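Local coordinates for protein oxidoreductase (Methanosarcina mazei, PDB 3KA7) that binds flavin-adenine dinucleotide and is probably an oxidoreductase of the flavin-containing amine oxidoreductase family, at residues T128-W141 with S167-E180. Numbering follows the deposited sequence.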
loop_
_atom_site.group_PDB
_atom_site.type_symbol
_atom_site.label_atom_id
_atom_site.label_comp_id
_atom_site.label_asym_id
_atom_site.label_seq_id
_atom_site.Cartn_x
_atom_site.Cartn_y
_atom_site.Cartn_z
ATOM N N THR A 128 11.337 -20.689 11.437
ATOM C CA THR A 128 11.007 -20.141 10.108
ATOM C C THR A 128 11.888 -18.968 9.678
ATOM O O THR A 128 11.894 -18.596 8.507
ATOM C CB THR A 128 9.547 -19.695 10.022
ATOM O OG1 THR A 128 9.303 -18.715 11.036
ATOM C CG2 THR A 128 8.608 -20.883 10.212
ATOM N N ARG A 129 12.630 -18.384 10.608
ATOM C CA ARG A 129 13.420 -17.195 10.282
ATOM C C ARG A 129 14.413 -17.519 9.177
ATOM O O ARG A 129 14.502 -16.805 8.162
ATOM C CB ARG A 129 14.188 -16.692 11.504
ATOM C CG ARG A 129 13.318 -16.211 12.670
ATOM C CD ARG A 129 12.593 -14.914 12.371
ATOM N NE ARG A 129 13.481 -13.773 12.127
ATOM C CZ ARG A 129 14.003 -12.992 13.065
ATOM N NH1 ARG A 129 13.749 -13.204 14.361
ATOM N NH2 ARG A 129 14.769 -11.968 12.703
ATOM N N LYS A 130 15.170 -18.594 9.385
ATOM C CA LYS A 130 16.201 -19.002 8.429
ATOM C C LYS A 130 15.820 -20.240 7.603
ATOM O O LYS A 130 16.467 -20.538 6.599
ATOM C CB LYS A 130 17.540 -19.222 9.156
ATOM C CG LYS A 130 18.099 -17.954 9.793
ATOM C CD LYS A 130 19.434 -18.205 10.483
ATOM C CE LYS A 130 19.908 -16.958 11.208
ATOM N NZ LYS A 130 20.139 -15.845 10.240
ATOM N N ASN A 131 14.784 -20.955 8.029
ATOM C CA ASN A 131 14.238 -22.087 7.275
ATOM C C ASN A 131 12.833 -21.740 6.802
ATOM O O ASN A 131 11.843 -22.160 7.402
ATOM C CB ASN A 131 14.228 -23.350 8.143
ATOM C CG ASN A 131 15.549 -23.581 8.828
ATOM O OD1 ASN A 131 16.476 -24.149 8.241
ATOM N ND2 ASN A 131 15.658 -23.115 10.075
ATOM N N ARG A 132 12.763 -20.949 5.733
ATOM C CA ARG A 132 11.513 -20.323 5.312
ATOM C C ARG A 132 10.571 -21.254 4.576
ATOM O O ARG A 132 10.940 -21.816 3.542
ATOM C CB ARG A 132 11.829 -19.133 4.407
ATOM C CG ARG A 132 12.658 -18.094 5.083
ATOM C CD ARG A 132 11.759 -17.069 5.795
ATOM N NE ARG A 132 12.560 -15.998 6.366
ATOM C CZ ARG A 132 12.873 -14.872 5.731
ATOM N NH1 ARG A 132 12.425 -14.643 4.499
ATOM N NH2 ARG A 132 13.620 -13.967 6.346
ATOM N N PRO A 133 9.337 -21.402 5.083
ATOM C CA PRO A 133 8.314 -22.127 4.328
ATOM C C PRO A 133 8.198 -21.551 2.922
ATOM O O PRO A 133 8.346 -20.348 2.745
ATOM C CB PRO A 133 7.023 -21.824 5.107
ATOM C CG PRO A 133 7.499 -21.550 6.511
ATOM C CD PRO A 133 8.836 -20.892 6.371
ATOM N N SER A 134 7.908 -22.400 1.938
ATOM C CA SER A 134 7.811 -21.954 0.550
ATOM C C SER A 134 6.964 -22.921 -0.263
ATOM O O SER A 134 6.860 -24.095 0.089
ATOM C CB SER A 134 9.213 -21.872 -0.075
ATOM O OG SER A 134 9.211 -21.031 -1.218
ATOM N N GLY A 135 6.352 -22.421 -1.341
ATOM C CA GLY A 135 5.747 -23.296 -2.361
ATOM C C GLY A 135 4.257 -23.559 -2.240
ATOM O O GLY A 135 3.719 -24.442 -2.912
ATOM N N SER A 136 3.586 -22.806 -1.374
ATOM C CA SER A 136 2.132 -22.889 -1.226
ATOM C C SER A 136 1.612 -21.538 -0.776
ATOM O O SER A 136 2.396 -20.647 -0.475
ATOM C CB SER A 136 1.740 -23.941 -0.189
ATOM O OG SER A 136 2.137 -23.550 1.116
ATOM N N SER A 137 0.292 -21.386 -0.720
ATOM C CA SER A 137 -0.267 -20.162 -0.174
ATOM C C SER A 137 -0.075 -20.176 1.335
ATOM O O SER A 137 0.159 -21.228 1.942
ATOM C CB SER A 137 -1.755 -20.044 -0.493
ATOM O OG SER A 137 -2.509 -21.000 0.227
ATOM N N LEU A 138 -0.195 -19.000 1.938
ATOM C CA LEU A 138 -0.115 -18.876 3.380
ATOM C C LEU A 138 -1.171 -19.757 4.022
ATOM O O LEU A 138 -0.902 -20.442 5.006
ATOM C CB LEU A 138 -0.344 -17.418 3.786
ATOM C CG LEU A 138 -0.417 -17.178 5.299
ATOM C CD1 LEU A 138 0.895 -17.563 6.000
ATOM C CD2 LEU A 138 -0.781 -15.756 5.614
ATOM N N GLN A 139 -2.388 -19.721 3.486
ATOM C CA GLN A 139 -3.482 -20.483 4.088
ATOM C C GLN A 139 -3.148 -21.967 4.091
ATOM O O GLN A 139 -3.351 -22.664 5.093
ATOM C CB GLN A 139 -4.777 -20.259 3.317
ATOM C CG GLN A 139 -5.939 -21.092 3.849
ATOM C CD GLN A 139 -7.262 -20.723 3.203
ATOM O OE1 GLN A 139 -7.743 -19.604 3.349
ATOM N NE2 GLN A 139 -7.855 -21.668 2.485
ATOM N N ALA A 140 -2.633 -22.447 2.962
ATOM C CA ALA A 140 -2.300 -23.856 2.833
ATOM C C ALA A 140 -1.229 -24.225 3.847
ATOM O O ALA A 140 -1.322 -25.271 4.487
ATOM C CB ALA A 140 -1.832 -24.179 1.429
ATOM N N TRP A 141 -0.204 -23.383 3.984
ATOM C CA TRP A 141 0.855 -23.651 4.971
ATOM C C TRP A 141 0.326 -23.664 6.417
ATOM O O TRP A 141 0.606 -24.588 7.183
ATOM C CB TRP A 141 2.042 -22.678 4.820
ATOM C CG TRP A 141 3.096 -22.953 5.816
ATOM C CD1 TRP A 141 4.089 -23.893 5.733
ATOM C CD2 TRP A 141 3.260 -22.309 7.084
ATOM N NE1 TRP A 141 4.860 -23.868 6.874
ATOM C CE2 TRP A 141 4.369 -22.910 7.719
ATOM C CE3 TRP A 141 2.585 -21.276 7.738
ATOM C CZ2 TRP A 141 4.813 -22.513 8.978
ATOM C CZ3 TRP A 141 3.029 -20.887 9.001
ATOM C CH2 TRP A 141 4.135 -21.503 9.599
ATOM N N SER A 167 -5.655 -14.941 2.366
ATOM C CA SER A 167 -4.460 -15.714 2.702
ATOM C C SER A 167 -4.230 -16.884 1.745
ATOM O O SER A 167 -3.116 -17.420 1.665
ATOM C CB SER A 167 -4.510 -16.203 4.154
ATOM O OG SER A 167 -5.586 -17.104 4.346
ATOM N N ASP A 168 -5.265 -17.289 1.017
ATOM C CA ASP A 168 -5.078 -18.363 0.039
ATOM C C ASP A 168 -4.576 -17.816 -1.305
ATOM O O ASP A 168 -4.442 -18.564 -2.270
ATOM C CB ASP A 168 -6.349 -19.228 -0.120
ATOM C CG ASP A 168 -7.504 -18.489 -0.793
ATOM O OD1 ASP A 168 -7.389 -17.277 -1.065
ATOM O OD2 ASP A 168 -8.547 -19.146 -1.065
ATOM N N GLU A 169 -4.287 -16.512 -1.345
ATOM C CA GLU A 169 -3.894 -15.827 -2.578
ATOM C C GLU A 169 -2.517 -15.195 -2.471
ATOM O O GLU A 169 -2.121 -14.424 -3.352
ATOM C CB GLU A 169 -4.850 -14.675 -2.912
ATOM C CG GLU A 169 -6.318 -14.997 -2.937
ATOM C CD GLU A 169 -7.112 -13.851 -3.524
ATOM O OE1 GLU A 169 -7.018 -12.713 -2.995
ATOM O OE2 GLU A 169 -7.827 -14.089 -4.530
ATOM N N VAL A 170 -1.816 -15.450 -1.374
ATOM C CA VAL A 170 -0.475 -14.902 -1.217
ATOM C C VAL A 170 0.494 -16.035 -0.923
ATOM O O VAL A 170 0.226 -16.885 -0.065
ATOM C CB VAL A 170 -0.409 -13.853 -0.103
ATOM C CG1 VAL A 170 -0.667 -14.504 1.223
ATOM C CG2 VAL A 170 0.954 -13.110 -0.119
ATOM N N PRO A 171 1.630 -16.051 -1.631
ATOM C CA PRO A 171 2.608 -17.111 -1.404
ATOM C C PRO A 171 3.154 -17.030 0.022
ATOM O O PRO A 171 3.435 -15.936 0.511
ATOM C CB PRO A 171 3.716 -16.797 -2.419
ATOM C CG PRO A 171 3.090 -15.864 -3.418
ATOM C CD PRO A 171 2.059 -15.097 -2.669
ATOM N N VAL A 172 3.297 -18.180 0.674
ATOM C CA VAL A 172 3.746 -18.215 2.062
ATOM C C VAL A 172 5.118 -17.568 2.193
ATOM O O VAL A 172 5.384 -16.852 3.161
ATOM C CB VAL A 172 3.739 -19.654 2.649
ATOM C CG1 VAL A 172 4.761 -20.554 1.931
ATOM C CG2 VAL A 172 3.994 -19.635 4.154
ATOM N N GLU A 173 5.995 -17.789 1.211
ATOM C CA GLU A 173 7.331 -17.190 1.286
ATOM C C GLU A 173 7.305 -15.653 1.276
ATOM O O GLU A 173 8.178 -15.010 1.859
ATOM C CB GLU A 173 8.245 -17.733 0.178
ATOM C CG GLU A 173 7.773 -17.398 -1.222
ATOM C CD GLU A 173 6.917 -18.494 -1.854
ATOM O OE1 GLU A 173 6.923 -18.590 -3.105
ATOM O OE2 GLU A 173 6.234 -19.250 -1.131
ATOM N N GLU A 174 6.323 -15.061 0.605
ATOM C CA GLU A 174 6.200 -13.604 0.606
ATOM C C GLU A 174 5.869 -13.146 2.020
ATOM O O GLU A 174 6.398 -12.139 2.500
ATOM C CB GLU A 174 5.107 -13.160 -0.380
ATOM C CG GLU A 174 4.887 -11.647 -0.479
ATOM C CD GLU A 174 5.999 -10.933 -1.241
ATOM O OE1 GLU A 174 6.802 -11.626 -1.914
ATOM O OE2 GLU A 174 6.057 -9.678 -1.180
ATOM N N VAL A 175 4.966 -13.876 2.677
ATOM C CA VAL A 175 4.531 -13.502 4.010
ATOM C C VAL A 175 5.682 -13.599 4.991
ATOM O O VAL A 175 5.838 -12.751 5.874
ATOM C CB VAL A 175 3.364 -14.368 4.499
ATOM C CG1 VAL A 175 2.982 -13.980 5.946
ATOM C CG2 VAL A 175 2.178 -14.199 3.570
ATOM N N PHE A 176 6.513 -14.625 4.849
ATOM C CA PHE A 176 7.667 -14.710 5.752
ATOM C C PHE A 176 8.745 -13.634 5.511
ATOM O O PHE A 176 9.401 -13.214 6.454
ATOM C CB PHE A 176 8.220 -16.141 5.849
ATOM C CG PHE A 176 7.406 -17.008 6.756
ATOM C CD1 PHE A 176 7.583 -16.953 8.131
ATOM C CD2 PHE A 176 6.399 -17.810 6.247
ATOM C CE1 PHE A 176 6.800 -17.711 8.973
ATOM C CE2 PHE A 176 5.602 -18.579 7.092
ATOM C CZ PHE A 176 5.809 -18.523 8.464
ATOM N N GLU A 177 8.901 -13.167 4.269
ATOM C CA GLU A 177 9.756 -11.992 4.000
ATOM C C GLU A 177 9.176 -10.726 4.642
ATOM O O GLU A 177 9.907 -9.922 5.225
ATOM C CB GLU A 177 9.976 -11.789 2.484
ATOM C CG GLU A 177 10.950 -10.642 2.124
ATOM C CD GLU A 177 12.406 -10.925 2.509
ATOM O OE1 GLU A 177 12.756 -12.114 2.718
ATOM O OE2 GLU A 177 13.205 -9.957 2.577
ATOM N N ILE A 178 7.857 -10.559 4.551
ATOM C CA ILE A 178 7.178 -9.453 5.215
ATOM C C ILE A 178 7.436 -9.515 6.724
ATOM O O ILE A 178 7.734 -8.501 7.377
ATOM C CB ILE A 178 5.660 -9.467 4.910
ATOM C CG1 ILE A 178 5.423 -9.021 3.460
ATOM C CG2 ILE A 178 4.904 -8.558 5.902
ATOM C CD1 ILE A 178 3.978 -9.116 2.984
ATOM N N ILE A 179 7.326 -10.716 7.283
ATOM C CA ILE A 179 7.576 -10.897 8.699
ATOM C C ILE A 179 9.020 -10.533 9.038
ATOM O O ILE A 179 9.284 -9.903 10.060
ATOM C CB ILE A 179 7.250 -12.348 9.113
ATOM C CG1 ILE A 179 5.732 -12.549 9.110
ATOM C CG2 ILE A 179 7.833 -12.698 10.475
ATOM C CD1 ILE A 179 5.335 -13.951 9.419
ATOM N N GLU A 180 9.962 -10.934 8.190
ATOM C CA GLU A 180 11.363 -10.619 8.443
ATOM C C GLU A 180 11.543 -9.104 8.460
ATOM O O GLU A 180 12.341 -8.574 9.228
ATOM C CB GLU A 180 12.291 -11.267 7.400
ATOM C CG GLU A 180 13.755 -11.319 7.853
ATOM C CD GLU A 180 13.960 -12.121 9.149
ATOM O OE1 GLU A 180 13.170 -13.051 9.438
ATOM O OE2 GLU A 180 14.936 -11.826 9.871
HETATM O O HOH W 1 10.471 -16.188 2.622
HETATM O O HOH W 2 -8.109 -17.358 2.228
#
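F176 turns its edge toward the face of W141 in a T-shaped pair, centroids 5.1 Å apart and planes at 85°, while P133 lies over one face of the F176 ring in a CH-pi contact. This aromatic centre, in a helical part of the flavoprotein fold away from its annotated FAD-binding residues, exemplifies how a linker between helices is bound to a later helix: the loop after helix 115-127 runs along helix 172-185 and leads into helix 138-145. V172 CG2 packs against W141 CB at 3.7 Å, and L138, its CG anti to the backbone N (chi1 174°), brings CD2 to V175 CG2 at 3.9 Å; L138 also touches A155 and C159 of helix 149-163. Where the two helices begin, a single beta bridge joins S137 and P171, with V172 N bonded to S136 O (2.9 Å) and L138 N to V170 O. S137, the N-cap residue, accepts from A140 N through OG. Farther out, R132, R129, E177 and E180 form a salt-bridge network. R132 lays its guanidinium over F176 O and reaches E177 OE1 edge-on with NH1; E177 OE2 pairs with R184. An alanine replacing R129 would probably leave the E180 carboxylate with the longer R132 bridge alone in this network, freer to turn. R129 grips that carboxylate side-on, NE to OE1 and NH2 to OE2 of E180, each 2.8 Å.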